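Local atomic coordinates of type II secretion chaperone CpaB (Acinetobacter nosocomialis M2, PDB entry 6O38), a protein that acts as a chaperone for the metalloprotease CpaA, binding this substrate of the type II secretion system in a chaperone-substrate complex. Residues F88-Y93 with M141-E146. Residues are numbered along the deposited sequence; the frame is centred on the assembly and turned at random.
Sequences FQMLEY and MQIFTE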
ATOM      1  N   PHE G  88      -9.748  10.994   1.893  1.00 68.75           N
ATOM      2  CA  PHE G  88      -9.270  10.458   3.160  1.00 67.90           C
ATOM      3  C   PHE G  88      -8.311  11.450   3.801  1.00 68.94           C
ATOM      4  O   PHE G  88      -7.440  12.007   3.126  1.00 69.93           O
ATOM      5  CB  PHE G  88      -8.561   9.111   2.970  1.00 66.46           C
ATOM      6  CG  PHE G  88      -9.425   8.046   2.359  1.00 65.69           C
ATOM      7  CD1 PHE G  88     -10.232   7.247   3.154  1.00 65.43           C
ATOM      8  CD2 PHE G  88      -9.421   7.834   0.989  1.00 65.54           C
ATOM      9  CE1 PHE G  88     -11.025   6.263   2.593  1.00 65.19           C
ATOM     10  CE2 PHE G  88     -10.210   6.850   0.424  1.00 65.23           C
ATOM     11  CZ  PHE G  88     -11.014   6.065   1.226  1.00 65.09           C
ATOM     12  N   GLN G  89      -8.468  11.667   5.107  1.00 67.85           N
ATOM     13  CA  GLN G  89      -7.598  12.562   5.863  1.00 68.92           C
ATOM     14  C   GLN G  89      -7.078  11.827   7.092  1.00 68.10           C
ATOM     15  O   GLN G  89      -7.842  11.534   8.017  1.00 67.77           O
ATOM     16  CB  GLN G  89      -8.326  13.846   6.261  1.00 70.03           C
ATOM     17  CG  GLN G  89      -8.419  14.867   5.138  1.00 71.58           C
ATOM     18  CD  GLN G  89      -8.862  16.232   5.622  1.00 72.81           C
ATOM     19  OE1 GLN G  89      -9.374  16.373   6.733  1.00 72.34           O
ATOM     20  NE2 GLN G  89      -8.664  17.248   4.791  1.00 74.59           N
HETATM   21  N   MSE G  90      -5.783  11.529   7.089  1.00 68.90           N
HETATM   22  CA  MSE G  90      -5.110  10.867   8.199  1.00 68.32           C
HETATM   23  C   MSE G  90      -3.791  11.579   8.483  1.00 68.86           C
HETATM   24  O   MSE G  90      -2.736  10.949   8.543  1.00 68.57           O
HETATM   25  CB  MSE G  90      -4.886   9.387   7.890  1.00 69.68           C
HETATM   26  CG  MSE G  90      -6.158   8.559   7.962  1.00 68.84           C
HETATM   27 SE   MSE G  90      -6.012   6.824   7.098  0.49 67.47          SE
HETATM   28  CE  MSE G  90      -6.151   7.420   5.251  1.00 67.49           C
ATOM     29  N   LEU G  91      -3.885  12.905   8.636  1.00 66.87           N
ATOM     30  CA  LEU G  91      -2.714  13.782   8.624  1.00 67.37           C
ATOM     31  C   LEU G  91      -1.592  13.283   9.529  1.00 66.17           C
ATOM     32  O   LEU G  91      -0.411  13.401   9.178  1.00 66.38           O
ATOM     33  CB  LEU G  91      -3.123  15.202   9.026  1.00 67.85           C
ATOM     34  CG  LEU G  91      -3.842  16.073   7.989  1.00 69.47           C
ATOM     35  CD1 LEU G  91      -5.278  15.618   7.749  1.00 69.26           C
ATOM     36  CD2 LEU G  91      -3.804  17.536   8.407  1.00 70.07           C
ATOM     37  N   GLU G  92      -1.932  12.733  10.698  1.00 71.02           N
ATOM     38  CA  GLU G  92      -0.891  12.223  11.587  1.00 69.77           C
ATOM     39  C   GLU G  92      -0.085  11.115  10.922  1.00 69.82           C
ATOM     40  O   GLU G  92       1.118  10.983  11.176  1.00 69.12           O
ATOM     41  CB  GLU G  92      -1.499  11.718  12.895  1.00 69.10           C
ATOM     42  CG  GLU G  92      -0.456  11.398  13.959  1.00 68.71           C
ATOM     43  CD  GLU G  92      -0.921  10.349  14.948  1.00 68.91           C
ATOM     44  OE1 GLU G  92      -2.091   9.922  14.862  1.00 68.96           O
ATOM     45  OE2 GLU G  92      -0.110   9.945  15.810  1.00 69.44           O
ATOM     46  N   TYR G  93      -0.724  10.317  10.071  1.00 68.39           N
ATOM     47  CA  TYR G  93      -0.042   9.285   9.304  1.00 68.46           C
ATOM     48  C   TYR G  93       0.457   9.790   7.956  1.00 69.64           C
ATOM     49  O   TYR G  93       0.978   8.995   7.167  1.00 69.83           O
ATOM     50  CB  TYR G  93      -0.972   8.086   9.093  1.00 68.27           C
ATOM     51  CG  TYR G  93      -1.403   7.408  10.374  1.00 67.68           C
ATOM     52  CD1 TYR G  93      -0.602   7.446  11.508  1.00 67.10           C
ATOM     53  CD2 TYR G  93      -2.614   6.733  10.450  1.00 67.68           C
ATOM     54  CE1 TYR G  93      -0.994   6.829  12.681  1.00 66.85           C
ATOM     55  CE2 TYR G  93      -3.015   6.112  11.618  1.00 67.70           C
ATOM     56  CZ  TYR G  93      -2.201   6.162  12.730  1.00 67.42           C
ATOM     57  OH  TYR G  93      -2.596   5.545  13.896  1.00 67.57           O
HETATM   58  N   MSE G 141     -12.493  -0.679   6.640  1.00 62.73           N
HETATM   59  CA  MSE G 141     -11.830  -0.010   5.526  1.00 62.81           C
HETATM   60  C   MSE G 141     -10.397  -0.486   5.347  1.00 64.51           C
HETATM   61  O   MSE G 141      -9.651  -0.628   6.315  1.00 66.60           O
HETATM   62  CB  MSE G 141     -11.834   1.505   5.725  1.00 66.20           C
HETATM   63  CG  MSE G 141     -13.210   2.112   5.838  1.00 66.43           C
HETATM   64 SE   MSE G 141     -13.128   4.053   5.868  0.52 67.65          SE
HETATM   65  CE  MSE G 141     -14.974   4.389   6.367  1.00 69.60           C
ATOM     66  N   GLN G 142     -10.017  -0.728   4.095  1.00 60.97           N
ATOM     67  CA  GLN G 142      -8.648  -1.078   3.733  1.00 63.05           C
ATOM     68  C   GLN G 142      -8.112   0.025   2.830  1.00 62.88           C
ATOM     69  O   GLN G 142      -8.581   0.186   1.699  1.00 61.61           O
ATOM     70  CB  GLN G 142      -8.590  -2.433   3.030  1.00 59.69           C
ATOM     71  CG  GLN G 142      -9.129  -3.591   3.847  1.00 58.46           C
ATOM     72  CD  GLN G 142      -9.048  -4.907   3.100  1.00 59.23           C
ATOM     73  OE1 GLN G 142      -8.418  -5.000   2.047  1.00 60.19           O
ATOM     74  NE2 GLN G 142      -9.692  -5.936   3.641  1.00 59.35           N
ATOM     75  N   ILE G 143      -7.146   0.786   3.330  1.00 59.26           N
ATOM     76  CA  ILE G 143      -6.551   1.892   2.590  1.00 59.41           C
ATOM     77  C   ILE G 143      -5.117   1.496   2.267  1.00 60.29           C
ATOM     78  O   ILE G 143      -4.271   1.401   3.165  1.00 60.82           O
ATOM     79  CB  ILE G 143      -6.614   3.205   3.381  1.00 59.48           C
ATOM     80  CG1 ILE G 143      -8.055   3.483   3.813  1.00 59.14           C
ATOM     81  CG2 ILE G 143      -6.069   4.357   2.549  1.00 59.76           C
ATOM     82  CD1 ILE G 143      -8.179   4.457   4.960  1.00 59.68           C
ATOM     83  N   PHE G 144      -4.840   1.266   0.985  1.00 59.25           N
ATOM     84  CA  PHE G 144      -3.537   0.797   0.526  1.00 59.81           C
ATOM     85  C   PHE G 144      -2.881   1.892  -0.306  1.00 60.35           C
ATOM     86  O   PHE G 144      -3.301   2.156  -1.438  1.00 60.72           O
ATOM     87  CB  PHE G 144      -3.680  -0.495  -0.277  1.00 60.29           C
ATOM     88  CG  PHE G 144      -4.295  -1.623   0.499  1.00 59.92           C
ATOM     89  CD1 PHE G 144      -3.812  -1.967   1.750  1.00 59.64           C
ATOM     90  CD2 PHE G 144      -5.361  -2.339  -0.023  1.00 60.14           C
ATOM     91  CE1 PHE G 144      -4.379  -3.006   2.466  1.00 59.38           C
ATOM     92  CE2 PHE G 144      -5.932  -3.378   0.690  1.00 59.92           C
ATOM     93  CZ  PHE G 144      -5.440  -3.711   1.934  1.00 59.43           C
ATOM     94  N   THR G 145      -1.851   2.518   0.252  1.00 60.67           N
ATOM     95  CA  THR G 145      -1.055   3.518  -0.443  1.00 61.38           C
ATOM     96  C   THR G 145       0.407   3.094  -0.440  1.00 62.40           C
ATOM     97  O   THR G 145       0.814   2.181   0.284  1.00 62.65           O
ATOM     98  CB  THR G 145      -1.203   4.902   0.203  1.00 61.49           C
ATOM     99  OG1 THR G 145      -0.505   4.925   1.453  1.00 62.08           O
ATOM    100  CG2 THR G 145      -2.669   5.235   0.435  1.00 60.74           C
ATOM    101  N   GLU G 146       1.203   3.769  -1.271  1.00 63.27           N
ATOM    102  CA  GLU G 146       2.638   3.514  -1.282  1.00 64.68           C
ATOM    103  C   GLU G 146       3.314   3.999  -0.006  1.00 65.33           C
ATOM    104  O   GLU G 146       4.415   3.535   0.311  1.00 66.77           O
ATOM    105  CB  GLU G 146       3.287   4.181  -2.499  1.00 65.63           C
ATOM    106  CG  GLU G 146       3.320   5.705  -2.448  1.00 66.22           C
ATOM    107  CD  GLU G 146       1.961   6.344  -2.669  1.00 66.21           C
ATOM    108  OE1 GLU G 146       1.023   5.635  -3.091  1.00 64.59           O
ATOM    109  OE2 GLU G 146       1.831   7.561  -2.416  1.00 67.32           O
TER
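Ile143 buries 68 Å² against the segment 88-93, more than any other residue of the contact, and its closest approaches are made by one methyl group, CD1. This CD1 lies 3.6 Å from CE of Met90 and 3.9 Å from CD1 of Phe88, and thus touches the two residues of strand 88-90 whose side chains point toward it. Met90, a selenomethionine, meets Ile143 tip to tip. Its chain is extended through chi2 but bent at chi3 (-77°), which turns the terminal methyl toward the isoleucine and leaves SE beside the same CD1 at 3.9 Å; the other branch of Ile143, CG2, makes a looser contact with CE at 4.1 Å. Phe88, with 45 Å² buried, runs past Ile143 in the opposite direction, and the methyl stands oblique to its ring. The ring's edge is met near its plane by the selenium of Met141, where CE1 to SE is 4.5 Å, a marginal distance. All the contacts join apolar side-chain atoms of buried residues, and no hydrogen bond crosses between the segments. The same interior takes in Phe128, edge-to-face with Phe88, as well as Tyr150, on which Met90 packs. Strands 88-90 and 141-145 are not sheet neighbours: their axes pass 11.0 Å apart at 80°, and each is paired elsewhere, Phe88 with Arg97 and Ile143 with Tyr150 through backbone hydrogen bonds. Such near-perpendicular packing, bridged by side chains alone, between an outermost strand and a central strand of one antiparallel sheet implies that the sheet curls round on itself, consistent with the hydrophobic core of a barrel-like beta fold.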